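PDB 2RFB: cytochrome P450 from Picrophilus torridus, which binds a heme b group and, as in other cytochromes P450, probably acts as a monooxygenase that inserts one atom of molecular oxygen into a substrate. Local coordinates for residues M118-L123 with N142-R147; S108-I113 with H157-V162; M200-D205 with I321-S326. All blocks are in the same frame, centred on the assembly; numbering follows the deposited sequence.

Contact 1 (M118-L123 with N142-R147)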
loop_
_atom_site.group_PDB
_atom_site.type_symbol
_atom_site.label_atom_id
_atom_site.label_comp_id
_atom_site.label_asym_id
_atom_site.label_seq_id
_atom_site.Cartn_x
_atom_site.Cartn_y
_atom_site.Cartn_z
ATOM N N MET A 118 -10.295 14.553 -13.860
ATOM C CA MET A 118 -10.643 13.552 -12.880
ATOM C C MET A 118 -11.268 12.299 -13.508
ATOM O O MET A 118 -10.815 11.198 -13.206
ATOM C CB MET A 118 -11.532 14.179 -11.806
ATOM C CG MET A 118 -11.225 13.782 -10.372
ATOM S SD MET A 118 -9.493 13.376 -10.052
ATOM C CE MET A 118 -8.841 15.022 -9.858
ATOM N N PRO A 119 -12.285 12.443 -14.383
ATOM C CA PRO A 119 -12.822 11.198 -14.978
ATOM C C PRO A 119 -11.770 10.326 -15.698
ATOM O O PRO A 119 -11.755 9.096 -15.517
ATOM C CB PRO A 119 -13.920 11.693 -15.955
ATOM C CG PRO A 119 -14.265 13.079 -15.507
ATOM C CD PRO A 119 -13.023 13.644 -14.856
ATOM N N LEU A 120 -10.896 10.942 -16.478
ATOM C CA LEU A 120 -9.900 10.203 -17.222
ATOM C C LEU A 120 -8.823 9.645 -16.291
ATOM O O LEU A 120 -8.391 8.488 -16.448
ATOM C CB LEU A 120 -9.279 11.082 -18.293
ATOM C CG LEU A 120 -8.113 10.472 -19.059
ATOM C CD1 LEU A 120 -8.617 9.341 -19.954
ATOM C CD2 LEU A 120 -7.384 11.546 -19.866
ATOM N N PHE A 121 -8.406 10.450 -15.310
ATOM C CA PHE A 121 -7.457 9.961 -14.322
ATOM C C PHE A 121 -7.954 8.695 -13.614
ATOM O O PHE A 121 -7.197 7.770 -13.383
ATOM C CB PHE A 121 -7.059 11.055 -13.319
ATOM C CG PHE A 121 -6.111 10.579 -12.250
ATOM C CD1 PHE A 121 -4.756 10.478 -12.512
ATOM C CD2 PHE A 121 -6.583 10.245 -10.983
ATOM C CE1 PHE A 121 -3.849 10.038 -11.538
ATOM C CE2 PHE A 121 -5.695 9.816 -9.991
ATOM C CZ PHE A 121 -4.326 9.710 -10.267
ATOM N N LYS A 122 -9.234 8.652 -13.303
ATOM C CA LYS A 122 -9.776 7.488 -12.617
ATOM C C LYS A 122 -9.808 6.252 -13.537
ATOM O O LYS A 122 -9.509 5.139 -13.097
ATOM C CB LYS A 122 -11.173 7.795 -12.063
ATOM C CG LYS A 122 -11.233 8.793 -10.885
ATOM C CD LYS A 122 -12.634 9.461 -10.934
ATOM C CE LYS A 122 -13.134 10.082 -9.606
ATOM N NZ LYS A 122 -14.658 10.332 -9.660
ATOM N N LEU A 123 -10.136 6.438 -14.808
ATOM C CA LEU A 123 -10.088 5.331 -15.766
ATOM C C LEU A 123 -8.639 4.831 -15.914
ATOM O O LEU A 123 -8.352 3.650 -15.742
ATOM C CB LEU A 123 -10.685 5.760 -17.103
ATOM C CG LEU A 123 -11.254 4.701 -18.052
ATOM C CD1 LEU A 123 -12.486 4.002 -17.487
ATOM C CD2 LEU A 123 -11.606 5.358 -19.391
ATOM N N ASN A 142 -2.778 6.690 -23.548
ATOM C CA ASN A 142 -2.156 7.661 -24.409
ATOM C C ASN A 142 -2.785 8.999 -24.128
ATOM O O ASN A 142 -2.113 10.027 -24.145
ATOM C CB ASN A 142 -2.302 7.293 -25.884
ATOM C CG ASN A 142 -1.240 6.339 -26.354
ATOM O OD1 ASN A 142 -1.409 5.658 -27.355
ATOM N ND2 ASN A 142 -0.129 6.302 -25.663
ATOM N N ARG A 143 -4.089 8.962 -23.862
ATOM C CA ARG A 143 -4.834 10.129 -23.499
ATOM C C ARG A 143 -4.364 10.680 -22.162
ATOM O O ARG A 143 -4.131 11.879 -22.071
ATOM C CB ARG A 143 -6.312 9.827 -23.468
ATOM C CG ARG A 143 -7.126 10.827 -24.295
ATOM C CD ARG A 143 -8.550 10.403 -24.435
ATOM N NE ARG A 143 -9.319 11.457 -25.070
ATOM C CZ ARG A 143 -10.086 12.338 -24.432
ATOM N NH1 ARG A 143 -10.213 12.316 -23.109
ATOM N NH2 ARG A 143 -10.728 13.256 -25.140
ATOM N N MET A 144 -4.187 9.839 -21.145
ATOM C CA MET A 144 -3.784 10.351 -19.848
ATOM C C MET A 144 -2.383 10.965 -19.852
ATOM O O MET A 144 -2.151 11.982 -19.216
ATOM C CB MET A 144 -3.855 9.273 -18.773
ATOM C CG MET A 144 -3.743 9.821 -17.307
ATOM S SD MET A 144 -4.924 11.181 -16.999
ATOM C CE MET A 144 -3.834 12.375 -16.242
ATOM N N VAL A 145 -1.457 10.329 -20.568
ATOM C CA VAL A 145 -0.061 10.731 -20.623
ATOM C C VAL A 145 0.010 12.059 -21.338
ATOM O O VAL A 145 0.709 12.976 -20.945
ATOM C CB VAL A 145 0.789 9.628 -21.328
ATOM C CG1 VAL A 145 2.083 10.143 -21.889
ATOM C CG2 VAL A 145 1.056 8.512 -20.368
ATOM N N SER A 146 -0.741 12.170 -22.403
ATOM C CA SER A 146 -0.901 13.455 -23.028
ATOM C C SER A 146 -1.324 14.554 -22.013
ATOM O O SER A 146 -0.634 15.554 -21.884
ATOM C CB SER A 146 -1.853 13.345 -24.185
ATOM O OG SER A 146 -1.885 14.589 -24.839
ATOM N N ARG A 147 -2.415 14.371 -21.273
ATOM C CA ARG A 147 -2.811 15.365 -20.260
ATOM C C ARG A 147 -1.711 15.592 -19.229
ATOM O O ARG A 147 -1.446 16.724 -18.842
ATOM C CB ARG A 147 -4.111 14.989 -19.531
ATOM C CG ARG A 147 -5.401 15.407 -20.212
ATOM C CD ARG A 147 -5.505 16.922 -20.531
ATOM N NE ARG A 147 -5.179 17.768 -19.376
ATOM C CZ ARG A 147 -4.781 19.041 -19.450
ATOM N NH1 ARG A 147 -4.661 19.663 -20.637
ATOM N NH2 ARG A 147 -4.509 19.704 -18.326
#
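Arg143 meets Leu120 with the start of its side chain rather than with its charge: CB lies 4.1 Å from Leu120 CD2, and the same methyl rests 3.9 Å from the carbonyl C of Arg143. From CG the arginine runs extended to NE, so its apolar stem lines the contact's margin, and the guanidinium, near which Leu120 CD2 sits obliquely, stays at the exposed border where a charged residue belongs. Met144 comes next and lies at the heart of the pairing. Its CG is anti to the backbone N (chi1 -167°), after which the chain bends, and SD ends up 3.8 Å from Leu120 CD2. Leu120 CD2 also reaches 3.8 Å from Met144 CA. SD approaches the other helix's main chain, 3.9 Å from Phe121 CA, while CE lies at the edge of the Phe121 ring, near its plane. A flexible, unbranched methionine suits this buried place because it can follow both a branched leucine and a flat ring. One turn on, Arg147 offers CG to Leu120 CD2 at 4.4 Å, and its NE forms a salt bridge with Asp117. The axes of segments 118-123 and 142-147 come within 9.7 Å, their directions 127° apart, so what appear to be the F and G helices of the P450 fold run obliquely, closer to antiparallel than parallel. Since the side chains meet through carbon and sulfur and no polar bond joins the segments, the pairing depends on shape and burial, the arginine charges kept to its margin.

Contact 2 (S108-I113 with H157-V162)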
loop_
_atom_site.group_PDB
_atom_site.type_symbol
_atom_site.label_atom_id
_atom_site.label_comp_id
_atom_site.label_asym_id
_atom_site.label_seq_id
_atom_site.Cartn_x
_atom_site.Cartn_y
_atom_site.Cartn_z
ATOM N N SER A 108 -5.342 11.574 -6.368
ATOM C CA SER A 108 -5.372 12.614 -7.374
ATOM C C SER A 108 -5.283 14.030 -6.779
ATOM O O SER A 108 -4.758 14.968 -7.435
ATOM C CB SER A 108 -6.615 12.498 -8.215
ATOM O OG SER A 108 -7.737 13.004 -7.518
ATOM N N LYS A 109 -5.811 14.217 -5.565
ATOM C CA LYS A 109 -5.740 15.550 -4.953
ATOM C C LYS A 109 -4.305 15.873 -4.586
ATOM O O LYS A 109 -3.825 16.949 -4.890
ATOM C CB LYS A 109 -6.616 15.676 -3.707
ATOM C CG LYS A 109 -6.337 16.931 -2.868
ATOM C CD LYS A 109 -7.223 18.148 -3.184
ATOM C CE LYS A 109 -6.772 19.276 -2.234
ATOM N NZ LYS A 109 -7.683 20.447 -2.031
ATOM N N ILE A 110 -3.654 14.931 -3.915
ATOM C CA ILE A 110 -2.258 15.045 -3.562
ATOM C C ILE A 110 -1.412 15.197 -4.823
ATOM O O ILE A 110 -0.535 16.040 -4.853
ATOM C CB ILE A 110 -1.811 13.833 -2.679
ATOM C CG1 ILE A 110 -2.447 13.952 -1.292
ATOM C CG2 ILE A 110 -0.288 13.750 -2.536
ATOM C CD1 ILE A 110 -2.325 12.713 -0.413
ATOM N N LEU A 111 -1.673 14.426 -5.880
ATOM C CA LEU A 111 -0.861 14.596 -7.099
ATOM C C LEU A 111 -0.969 16.006 -7.698
ATOM O O LEU A 111 0.006 16.552 -8.208
ATOM C CB LEU A 111 -1.175 13.552 -8.164
ATOM C CG LEU A 111 -0.806 12.097 -7.838
ATOM C CD1 LEU A 111 -1.491 11.074 -8.799
ATOM C CD2 LEU A 111 0.687 11.912 -7.755
ATOM N N GLY A 112 -2.159 16.584 -7.603
ATOM C CA GLY A 112 -2.506 17.834 -8.297
ATOM C C GLY A 112 -3.279 17.620 -9.600
ATOM O O GLY A 112 -3.269 18.473 -10.451
ATOM N N ILE A 113 -3.940 16.478 -9.781
ATOM C CA ILE A 113 -4.681 16.267 -11.010
ATOM C C ILE A 113 -5.846 17.252 -10.997
ATOM O O ILE A 113 -6.609 17.287 -10.034
ATOM C CB ILE A 113 -5.224 14.808 -11.133
ATOM C CG1 ILE A 113 -4.092 13.769 -11.143
ATOM C CG2 ILE A 113 -6.169 14.672 -12.349
ATOM C CD1 ILE A 113 -3.180 13.823 -12.389
ATOM N N HIS A 157 0.168 23.068 -6.159
ATOM C CA HIS A 157 1.011 22.837 -4.969
ATOM C C HIS A 157 1.316 21.357 -4.779
ATOM O O HIS A 157 2.285 21.015 -4.050
ATOM C CB HIS A 157 0.492 23.519 -3.672
ATOM C CG HIS A 157 -0.860 23.049 -3.205
ATOM N ND1 HIS A 157 -1.981 23.858 -3.234
ATOM C CD2 HIS A 157 -1.259 21.875 -2.657
ATOM C CE1 HIS A 157 -3.015 23.194 -2.747
ATOM N NE2 HIS A 157 -2.608 21.985 -2.398
ATOM N N GLY A 158 0.539 20.506 -5.476
ATOM C CA GLY A 158 0.664 19.046 -5.395
ATOM C C GLY A 158 1.981 18.447 -5.874
ATOM O O GLY A 158 2.887 19.176 -6.277
ATOM N N ILE A 159 2.072 17.108 -5.849
ATOM C CA ILE A 159 3.300 16.398 -6.229
ATOM C C ILE A 159 3.718 16.588 -7.676
ATOM O O ILE A 159 4.901 16.726 -7.966
ATOM C CB ILE A 159 3.224 14.889 -5.969
ATOM C CG1 ILE A 159 2.977 14.598 -4.483
ATOM C CG2 ILE A 159 4.499 14.198 -6.478
ATOM C CD1 ILE A 159 3.887 15.347 -3.525
ATOM N N ILE A 160 2.761 16.571 -8.594
ATOM C CA ILE A 160 3.109 16.820 -9.988
ATOM C C ILE A 160 3.953 18.071 -10.075
ATOM O O ILE A 160 5.030 18.039 -10.658
ATOM C CB ILE A 160 1.873 16.888 -10.923
ATOM C CG1 ILE A 160 1.243 15.487 -11.026
ATOM C CG2 ILE A 160 2.287 17.371 -12.293
ATOM C CD1 ILE A 160 -0.192 15.500 -11.423
ATOM N N ASN A 161 3.494 19.157 -9.450
ATOM C CA ASN A 161 4.238 20.418 -9.487
ATOM C C ASN A 161 5.615 20.333 -8.841
ATOM O O ASN A 161 6.536 21.072 -9.214
ATOM C CB ASN A 161 3.451 21.569 -8.847
ATOM C CG ASN A 161 4.201 22.900 -8.927
ATOM O OD1 ASN A 161 4.117 23.607 -9.929
ATOM N ND2 ASN A 161 4.965 23.226 -7.878
ATOM N N VAL A 162 5.744 19.455 -7.856
ATOM C CA VAL A 162 6.983 19.297 -7.124
ATOM C C VAL A 162 7.943 18.491 -7.960
ATOM O O VAL A 162 9.148 18.729 -7.924
ATOM C CB VAL A 162 6.748 18.602 -5.748
ATOM C CG1 VAL A 162 8.083 18.084 -5.140
ATOM C CG2 VAL A 162 6.044 19.556 -4.775
#
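Ile159 and Ile160, opening one helix, fit against the last carbonyls of another: Ile159 N bonds Ile110 O at 3.0 Å, and Ile160 N bonds Leu111 O at 2.8 Å. The hollow that admits those carbonyls is Gly158, the N-cap residue. Its CA lies 3.3 Å from Ile110 O, and a CB there would run into Ile110 O, Leu111 O and Gly112 N, so no other residue type fits without displacement. Gly112 opposite has positive phi and is the C-prime residue of a Schellman motif, in which Ile113 N reaches back to Ser108 O; a side chain would press on the carbonyl of Leu111. Around this glycine seam the isoleucines are the bumps. Ile110 and Ile159 lie side by side pointing the same way, CG2 of the first 3.9 Å from CG1 of the second. Ile160 CD1 packs into the corner formed by Leu111 CB, at 3.9 Å, and Ile113 CD1, at 3.6 Å, and chi1 (-69°) sets Ile160 CG1 3.3 Å from Leu111 O. An alanine in place of Ile160 would probably open a gap beside Leu111 and leave Ile113 CD1 without its mate. Leu111 and Ile160 also pack on Ile182 of helix 175-206, the long central helix of the P450 fold. Helix 136-153 touches Ile160 through Ile151 and Phe152, and helix 118-129 meets Leu111 and Ile113 through Phe121.

Contact 3 (M200-D205 with I321-S326)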
loop_
_atom_site.group_PDB
_atom_site.type_symbol
_atom_site.label_atom_id
_atom_site.label_comp_id
_atom_site.label_asym_id
_atom_site.label_seq_id
_atom_site.Cartn_x
_atom_site.Cartn_y
_atom_site.Cartn_z
ATOM N N MET A 200 -10.565 -4.315 7.504
ATOM C CA MET A 200 -11.145 -3.796 8.763
ATOM C C MET A 200 -12.617 -4.194 8.891
ATOM O O MET A 200 -13.143 -4.382 10.016
ATOM C CB MET A 200 -11.050 -2.285 8.885
ATOM C CG MET A 200 -9.592 -1.765 8.717
ATOM S SD MET A 200 -9.507 -0.059 9.264
ATOM C CE MET A 200 -10.299 0.804 7.917
ATOM N N ILE A 201 -13.281 -4.354 7.745
ATOM C CA ILE A 201 -14.710 -4.663 7.809
ATOM C C ILE A 201 -14.771 -6.132 8.233
ATOM O O ILE A 201 -15.581 -6.512 9.065
ATOM C CB ILE A 201 -15.449 -4.349 6.458
ATOM C CG1 ILE A 201 -15.545 -2.836 6.254
ATOM C CG2 ILE A 201 -16.835 -5.006 6.389
ATOM C CD1 ILE A 201 -15.834 -2.404 4.816
ATOM N N ARG A 202 -13.868 -6.941 7.708
ATOM C CA ARG A 202 -13.771 -8.313 8.149
ATOM C C ARG A 202 -13.464 -8.471 9.669
ATOM O O ARG A 202 -13.991 -9.351 10.354
ATOM C CB ARG A 202 -12.720 -9.002 7.298
ATOM C CG ARG A 202 -12.517 -10.412 7.630
ATOM C CD ARG A 202 -11.546 -11.023 6.676
ATOM N NE ARG A 202 -11.286 -12.414 7.072
ATOM C CZ ARG A 202 -10.310 -13.157 6.562
ATOM N NH1 ARG A 202 -9.504 -12.678 5.617
ATOM N NH2 ARG A 202 -10.149 -14.383 6.983
ATOM N N VAL A 203 -12.605 -7.639 10.229
ATOM C CA VAL A 203 -12.383 -7.787 11.672
ATOM C C VAL A 203 -13.718 -7.535 12.372
ATOM O O VAL A 203 -14.126 -8.322 13.250
ATOM C CB VAL A 203 -11.290 -6.828 12.224
ATOM C CG1 VAL A 203 -11.298 -6.841 13.780
ATOM C CG2 VAL A 203 -9.937 -7.160 11.631
ATOM N N ILE A 204 -14.392 -6.447 11.998
ATOM C CA ILE A 204 -15.646 -6.084 12.659
ATOM C C ILE A 204 -16.675 -7.233 12.569
ATOM O O ILE A 204 -17.224 -7.653 13.590
ATOM C CB ILE A 204 -16.294 -4.810 12.090
ATOM C CG1 ILE A 204 -15.356 -3.588 12.202
ATOM C CG2 ILE A 204 -17.619 -4.559 12.803
ATOM C CD1 ILE A 204 -14.947 -3.271 13.641
ATOM N N ASP A 205 -16.926 -7.720 11.349
ATOM C CA ASP A 205 -17.715 -8.921 11.098
ATOM C C ASP A 205 -17.350 -10.064 12.030
ATOM O O ASP A 205 -18.224 -10.758 12.513
ATOM C CB ASP A 205 -17.495 -9.389 9.639
ATOM C CG ASP A 205 -18.190 -10.732 9.315
ATOM O OD1 ASP A 205 -17.474 -11.749 9.109
ATOM O OD2 ASP A 205 -19.439 -10.746 9.283
ATOM N N ILE A 321 -20.888 -9.626 7.017
ATOM C CA ILE A 321 -20.501 -9.763 5.627
ATOM C C ILE A 321 -21.372 -10.824 4.997
ATOM O O ILE A 321 -21.534 -11.880 5.553
ATOM C CB ILE A 321 -19.046 -10.165 5.501
ATOM C CG1 ILE A 321 -18.133 -8.959 5.783
ATOM C CG2 ILE A 321 -18.796 -10.799 4.106
ATOM C CD1 ILE A 321 -16.582 -9.250 5.758
ATOM N N ASP A 322 -21.960 -10.547 3.847
ATOM C CA ASP A 322 -22.739 -11.594 3.180
ATOM C C ASP A 322 -21.849 -12.493 2.339
ATOM O O ASP A 322 -21.485 -12.136 1.238
ATOM C CB ASP A 322 -23.842 -11.017 2.306
ATOM C CG ASP A 322 -24.676 -12.088 1.652
ATOM O OD1 ASP A 322 -24.268 -13.276 1.609
ATOM O OD2 ASP A 322 -25.771 -11.750 1.166
ATOM N N TYR A 323 -21.571 -13.688 2.829
ATOM C CA TYR A 323 -20.614 -14.564 2.164
ATOM C C TYR A 323 -21.126 -15.359 0.965
ATOM O O TYR A 323 -20.338 -16.065 0.319
ATOM C CB TYR A 323 -19.957 -15.509 3.196
ATOM C CG TYR A 323 -18.763 -14.838 3.809
ATOM C CD1 TYR A 323 -18.802 -14.353 5.112
ATOM C CD2 TYR A 323 -17.623 -14.601 3.048
ATOM C CE1 TYR A 323 -17.717 -13.701 5.639
ATOM C CE2 TYR A 323 -16.533 -13.957 3.584
ATOM C CZ TYR A 323 -16.603 -13.507 4.873
ATOM O OH TYR A 323 -15.520 -12.859 5.398
ATOM N N LYS A 324 -22.428 -15.273 0.690
ATOM C CA LYS A 324 -23.011 -15.872 -0.494
ATOM C C LYS A 324 -22.828 -14.965 -1.725
ATOM O O LYS A 324 -23.227 -15.341 -2.828
ATOM C CB LYS A 324 -24.498 -16.162 -0.262
ATOM C CG LYS A 324 -24.751 -17.414 0.544
ATOM C CD LYS A 324 -26.195 -17.497 1.003
ATOM C CE LYS A 324 -26.467 -18.782 1.809
ATOM N NZ LYS A 324 -25.934 -18.626 3.189
ATOM N N LYS A 325 -22.288 -13.756 -1.516
ATOM C CA LYS A 325 -21.963 -12.822 -2.602
ATOM C C LYS A 325 -20.548 -12.244 -2.485
ATOM O O LYS A 325 -20.045 -11.699 -3.441
ATOM C CB LYS A 325 -22.952 -11.673 -2.654
ATOM C CG LYS A 325 -24.327 -12.008 -2.112
ATOM C CD LYS A 325 -25.392 -11.134 -2.697
ATOM C CE LYS A 325 -26.616 -11.182 -1.825
ATOM N NZ LYS A 325 -26.138 -10.512 -0.587
ATOM N N SER A 326 -19.893 -12.366 -1.349
ATOM C CA SER A 326 -18.598 -11.746 -1.195
ATOM C C SER A 326 -17.520 -12.788 -1.360
ATOM O O SER A 326 -17.730 -13.939 -1.017
ATOM C CB SER A 326 -18.456 -11.064 0.185
ATOM O OG SER A 326 -19.686 -10.480 0.564
HETATM O O HOH W 1 -15.598 -12.705 7.864
#
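Asp205 accepts the backbone N-H of Ile321 on OD2, at 2.9 Å and almost straight (171°), the donor coming from above the carboxylate plane. An aspartate suits the spot: CG is anti to the backbone N (chi1 175°), which carries the short acid off the helix toward the N-H of Ile321. The two side chains cross at about a right angle, Ile321 CG1 lying 3.9 Å from Asp205 CB. Farther along the same isoleucine, CD1 rests 3.8 Å from Arg202 CA, while Ile201 CG2 approaches CG1 at 4.2 Å. A branched apolar residue thus fits against Ile201, Arg202 and Asp205 on one face of the helix, next to the polar bond. The other carboxylate oxygen, OD1, lies in plane at the edge of the Tyr323 ring, 4.0 Å from CE1, and a water appears to join OD1 to Tyr323 OH, although both its distances are doubtfully short. Ile321 CG2 sits over one face of that ring, toward its rim, and Tyr323 OH is also hydrogen-bonded to Tyr337. Farther out, the loop is shaped by Asp322, whose OD1 accepts from Lys324 N at 2.9 Å in an Asx turn, while its carbonyl O takes Lys325 N and Ser326 OG from opposite faces. Arg202 is engaged by Glu206 in a salt bridge and by Tyr229 in a cation-pi contact. Asp322 is joined to Phe341 by backbone hydrogen bonds, and the end of helix 175-206 is flanked by helix 298-315, where Ile312 meets Ile201, and by helix 218-228, where Phe221 meets Val203 and Ile204.

From the N terminus, the end of helix 101-111 forms the first half of contact 2, and helix 118-129 follows directly. Its pairing with helix 136-153 in contact 1 closes a short loop of 18 intervening residues; only then does the chain reach helix 159-164 and complete contact 2, so the smaller loop lies within the larger. The two also touch in space, Phe121 CZ standing 3.5 Å from Leu111 CD1, and together they join four successive helices into one block. Contact 3 comes in series: it closes a loop of 115 intervening residues, tying the far end of helix 175-206 to loop 321-326 near the C terminus, with nearest atoms about 17 Å from contact 2.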